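Local coordinates for protein BCL9 homolog (Drosophila melanogaster, PDB 3ZPV) that acts in Wnt signal transduction as a nuclear transcriptional coactivator of the BCL9 family, here represented by its short HD1 domain, at residues Phe8-Gly18 and Thr29-Gln37. Residues are numbered along the deposited sequence; the frame is centred on the assembly and turned at random.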
loop_
_atom_site.group_PDB
_atom_site.type_symbol
_atom_site.label_atom_id
_atom_site.label_comp_id
_atom_site.label_asym_id
_atom_site.label_seq_id
_atom_site.Cartn_x
_atom_site.Cartn_y
_atom_site.Cartn_z
ATOM N N PHE L 8 -3.792 5.995 -7.785
ATOM C CA PHE L 8 -4.603 4.810 -7.772
ATOM C C PHE L 8 -4.475 4.200 -6.403
ATOM O O PHE L 8 -3.341 3.914 -5.930
ATOM C CB PHE L 8 -4.151 3.855 -8.850
ATOM C CG PHE L 8 -4.250 4.434 -10.217
ATOM C CD1 PHE L 8 -3.236 5.242 -10.713
ATOM C CD2 PHE L 8 -5.356 4.185 -11.022
ATOM C CE1 PHE L 8 -3.303 5.778 -11.997
ATOM C CE2 PHE L 8 -5.434 4.723 -12.310
ATOM C CZ PHE L 8 -4.400 5.511 -12.799
ATOM N N VAL L 9 -5.628 3.995 -5.759
ATOM C CA VAL L 9 -5.667 3.556 -4.371
ATOM C C VAL L 9 -5.837 2.045 -4.283
ATOM O O VAL L 9 -6.699 1.477 -4.913
ATOM C CB VAL L 9 -6.808 4.228 -3.629
ATOM C CG1 VAL L 9 -6.895 3.731 -2.200
ATOM C CG2 VAL L 9 -6.621 5.739 -3.621
ATOM N N PHE L 10 -4.996 1.393 -3.489
ATOM C CA PHE L 10 -5.032 -0.049 -3.341
ATOM C C PHE L 10 -5.247 -0.394 -1.897
ATOM O O PHE L 10 -4.484 0.047 -1.017
ATOM C CB PHE L 10 -3.686 -0.681 -3.731
ATOM C CG PHE L 10 -3.365 -0.621 -5.200
ATOM C CD1 PHE L 10 -2.847 0.542 -5.758
ATOM C CD2 PHE L 10 -3.528 -1.731 -6.002
ATOM C CE1 PHE L 10 -2.542 0.591 -7.106
ATOM C CE2 PHE L 10 -3.223 -1.682 -7.342
ATOM C CZ PHE L 10 -2.734 -0.520 -7.903
ATOM N N SER L 11 -6.238 -1.248 -1.641
ATOM C CA SER L 11 -6.318 -1.927 -0.339
ATOM C C SER L 11 -5.256 -3.016 -0.306
ATOM O O SER L 11 -4.625 -3.303 -1.317
ATOM C CB SER L 11 -7.685 -2.521 -0.164
ATOM O OG SER L 11 -7.872 -3.567 -1.092
ATOM N N THR L 12 -4.996 -3.580 0.857
ATOM C CA THR L 12 -4.054 -4.682 0.966
ATOM C C THR L 12 -4.441 -5.798 0.015
ATOM O O THR L 12 -3.601 -6.342 -0.710
ATOM C CB THR L 12 -3.999 -5.240 2.388
ATOM O OG1 THR L 12 -3.443 -4.256 3.260
ATOM C CG2 THR L 12 -3.146 -6.546 2.465
ATOM N N GLN L 13 -5.721 -6.135 0.005
ATOM C CA GLN L 13 -6.213 -7.238 -0.826
ATOM C C GLN L 13 -5.946 -6.954 -2.290
ATOM O O GLN L 13 -5.428 -7.794 -3.026
ATOM C CB GLN L 13 -7.703 -7.432 -0.567
ATOM C CG GLN L 13 -8.329 -8.708 -1.120
ATOM C CD GLN L 13 -9.868 -8.545 -1.081
ATOM O OE1 GLN L 13 -10.294 -8.255 -0.011
ATOM N NE2 GLN L 13 -10.681 -8.642 -2.176
ATOM N N LEU L 14 -6.310 -5.758 -2.717
ATOM C CA LEU L 14 -6.136 -5.362 -4.109
ATOM C C LEU L 14 -4.635 -5.308 -4.506
ATOM O O LEU L 14 -4.267 -5.746 -5.588
ATOM C CB LEU L 14 -6.814 -4.020 -4.354
ATOM C CG LEU L 14 -7.118 -3.684 -5.812
ATOM C CD1 LEU L 14 -8.110 -4.676 -6.387
ATOM C CD2 LEU L 14 -7.661 -2.265 -5.924
ATOM N N ALA L 15 -3.782 -4.822 -3.613
ATOM C CA ALA L 15 -2.360 -4.790 -3.906
ATOM C C ALA L 15 -1.786 -6.206 -4.030
ATOM O O ALA L 15 -0.948 -6.463 -4.891
ATOM C CB ALA L 15 -1.606 -4.003 -2.837
ATOM N N ASN L 16 -2.214 -7.094 -3.139
ATOM C CA ASN L 16 -1.792 -8.490 -3.175
ATOM C C ASN L 16 -2.209 -9.184 -4.464
ATOM O O ASN L 16 -1.388 -9.877 -5.085
ATOM C CB ASN L 16 -2.316 -9.250 -1.945
ATOM C CG ASN L 16 -1.460 -9.021 -0.707
ATOM O OD1 ASN L 16 -0.309 -8.567 -0.794
ATOM N ND2 ASN L 16 -2.025 -9.303 0.446
ATOM N N LYS L 17 -3.457 -8.989 -4.893
ATOM C CA LYS L 17 -3.912 -9.574 -6.159
ATOM C C LYS L 17 -3.196 -8.982 -7.357
ATOM O O LYS L 17 -2.814 -9.708 -8.287
ATOM C CB LYS L 17 -5.424 -9.435 -6.330
ATOM C CG LYS L 17 -6.171 -10.606 -5.727
ATOM C CD LYS L 17 -7.664 -10.358 -5.543
ATOM C CE LYS L 17 -8.209 -11.482 -4.644
ATOM N NZ LYS L 17 -9.595 -11.267 -4.167
ATOM N N GLY L 18 -3.041 -7.666 -7.363
ATOM C CA GLY L 18 -2.336 -7.003 -8.448
ATOM C C GLY L 18 -0.919 -7.530 -8.603
ATOM O O GLY L 18 -0.466 -7.759 -9.712
ATOM N N THR L 29 2.314 -3.822 -14.736
ATOM C CA THR L 29 2.322 -3.076 -13.490
ATOM C C THR L 29 1.025 -3.270 -12.756
ATOM O O THR L 29 -0.006 -3.622 -13.363
ATOM C CB THR L 29 2.471 -1.562 -13.752
ATOM O OG1 THR L 29 1.356 -1.088 -14.514
ATOM C CG2 THR L 29 3.759 -1.279 -14.500
ATOM N N ILE L 30 1.051 -3.026 -11.449
ATOM C CA ILE L 30 -0.191 -3.069 -10.662
ATOM C C ILE L 30 -1.173 -1.975 -11.074
ATOM O O ILE L 30 -2.363 -2.081 -10.805
ATOM C CB ILE L 30 0.049 -3.020 -9.138
ATOM C CG1 ILE L 30 0.878 -1.789 -8.744
ATOM C CG2 ILE L 30 0.739 -4.284 -8.683
ATOM C CD1 ILE L 30 0.920 -1.554 -7.251
ATOM N N ILE L 31 -0.671 -0.917 -11.705
ATOM C CA ILE L 31 -1.534 0.169 -12.190
ATOM C C ILE L 31 -2.377 -0.344 -13.336
ATOM O O ILE L 31 -3.580 -0.123 -13.377
ATOM C CB ILE L 31 -0.725 1.416 -12.623
ATOM C CG1 ILE L 31 0.084 1.988 -11.453
ATOM C CG2 ILE L 31 -1.640 2.499 -13.155
ATOM C CD1 ILE L 31 -0.702 2.312 -10.197
ATOM N N ALA L 32 -1.751 -1.056 -14.260
ATOM C CA ALA L 32 -2.486 -1.691 -15.358
ATOM C C ALA L 32 -3.601 -2.594 -14.827
ATOM O O ALA L 32 -4.722 -2.605 -15.365
ATOM C CB ALA L 32 -1.533 -2.481 -16.249
ATOM N N TYR L 33 -3.285 -3.355 -13.781
ATOM C CA TYR L 33 -4.265 -4.244 -13.158
ATOM C C TYR L 33 -5.428 -3.461 -12.576
ATOM O O TYR L 33 -6.583 -3.851 -12.703
ATOM C CB TYR L 33 -3.597 -5.085 -12.065
ATOM C CG TYR L 33 -4.563 -5.882 -11.198
ATOM C CD1 TYR L 33 -5.017 -7.126 -11.590
ATOM C CD2 TYR L 33 -4.997 -5.392 -9.979
ATOM C CE1 TYR L 33 -5.893 -7.853 -10.806
ATOM C CE2 TYR L 33 -5.874 -6.117 -9.179
ATOM C CZ TYR L 33 -6.329 -7.346 -9.605
ATOM O OH TYR L 33 -7.220 -8.075 -8.825
ATOM N N HIS L 34 -5.102 -2.358 -11.911
ATOM C CA HIS L 34 -6.095 -1.511 -11.244
ATOM C C HIS L 34 -7.113 -0.966 -12.253
ATOM O O HIS L 34 -8.307 -0.961 -11.963
ATOM C CB HIS L 34 -5.387 -0.356 -10.529
ATOM C CG HIS L 34 -6.232 0.388 -9.540
ATOM N ND1 HIS L 34 -7.241 1.252 -9.917
ATOM C CD2 HIS L 34 -6.186 0.428 -8.188
ATOM C CE1 HIS L 34 -7.797 1.776 -8.836
ATOM N NE2 HIS L 34 -7.171 1.297 -7.773
ATOM N N CYS L 35 -6.637 -0.564 -13.423
ATOM C CA CYS L 35 -7.479 0.026 -14.471
ATOM C C CYS L 35 -8.552 -0.902 -15.016
ATOM O O CYS L 35 -9.563 -0.435 -15.546
ATOM C CB CYS L 35 -6.632 0.492 -15.647
ATOM S SG CYS L 35 -5.685 1.964 -15.241
ATOM N N THR L 36 -8.331 -2.204 -14.877
ATOM C CA THR L 36 -9.320 -3.222 -15.231
ATOM C C THR L 36 -10.026 -3.787 -13.968
ATOM O O THR L 36 -10.313 -4.971 -13.907
ATOM C CB THR L 36 -8.641 -4.383 -15.994
ATOM O OG1 THR L 36 -7.922 -5.199 -15.057
ATOM C CG2 THR L 36 -7.670 -3.851 -17.075
ATOM N N GLN L 37 -10.305 -2.961 -12.964
ATOM C CA GLN L 37 -11.167 -3.421 -11.837
ATOM C C GLN L 37 -10.502 -4.208 -10.612
ATOM O O GLN L 37 -9.555 -5.047 -10.674
ATOM C CB GLN L 37 -12.443 -4.125 -12.433
ATOM C CG GLN L 37 -13.288 -4.943 -11.463
ATOM C CD GLN L 37 -13.955 -6.127 -12.157
ATOM O OE1 GLN L 37 -13.784 -7.293 -11.764
ATOM N NE2 GLN L 37 -14.717 -5.833 -13.197
#
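In the HD1 domain, a short strand followed by two helices, an aromatic cluster of Phe8, Phe10 and His34 joins strand 8-10 to helix 30-35, whose axes run nearly perpendicular. The evidence is two edge-to-face pairs sharing the imidazole: Phe8 turns its edge to the face of His34, their centroids 5.4 Å apart, while His34 turns its own edge to the face of Phe10, with planes at 68°. Phe8 CB also sits over the centre of the imidazole, a CH-pi contact. With CG of His34 anti to the backbone N (chi1 -166°), the ring extends to the strand, where NE2 donates to Val9 O at 2.9 Å; the acceptor lies close to the ring plane, but the donor stands above the carbonyl plane. An alanine in place of His34 would probably leave Val9 O without this donor and one face of Phe10 without its aromatic cover. On the opposite face of Phe10 lies Ile30 CD1, and Ile31 CD1 meets the ring edge. Ile31 CG2 lies over Phe8, 4.0 Å from the ring centroid. Another protein's chain extends the sheet by pairing in parallel with Phe8, Val9 and Phe10. Helix 12-23 approaches helix 30-35 where Tyr33 lays its ring over Gly18, Leu14 CD1 touching the ring edge at CE2; Gly18 CA stands 3.7 Å from the Tyr33 centroid, 20° off the ring normal.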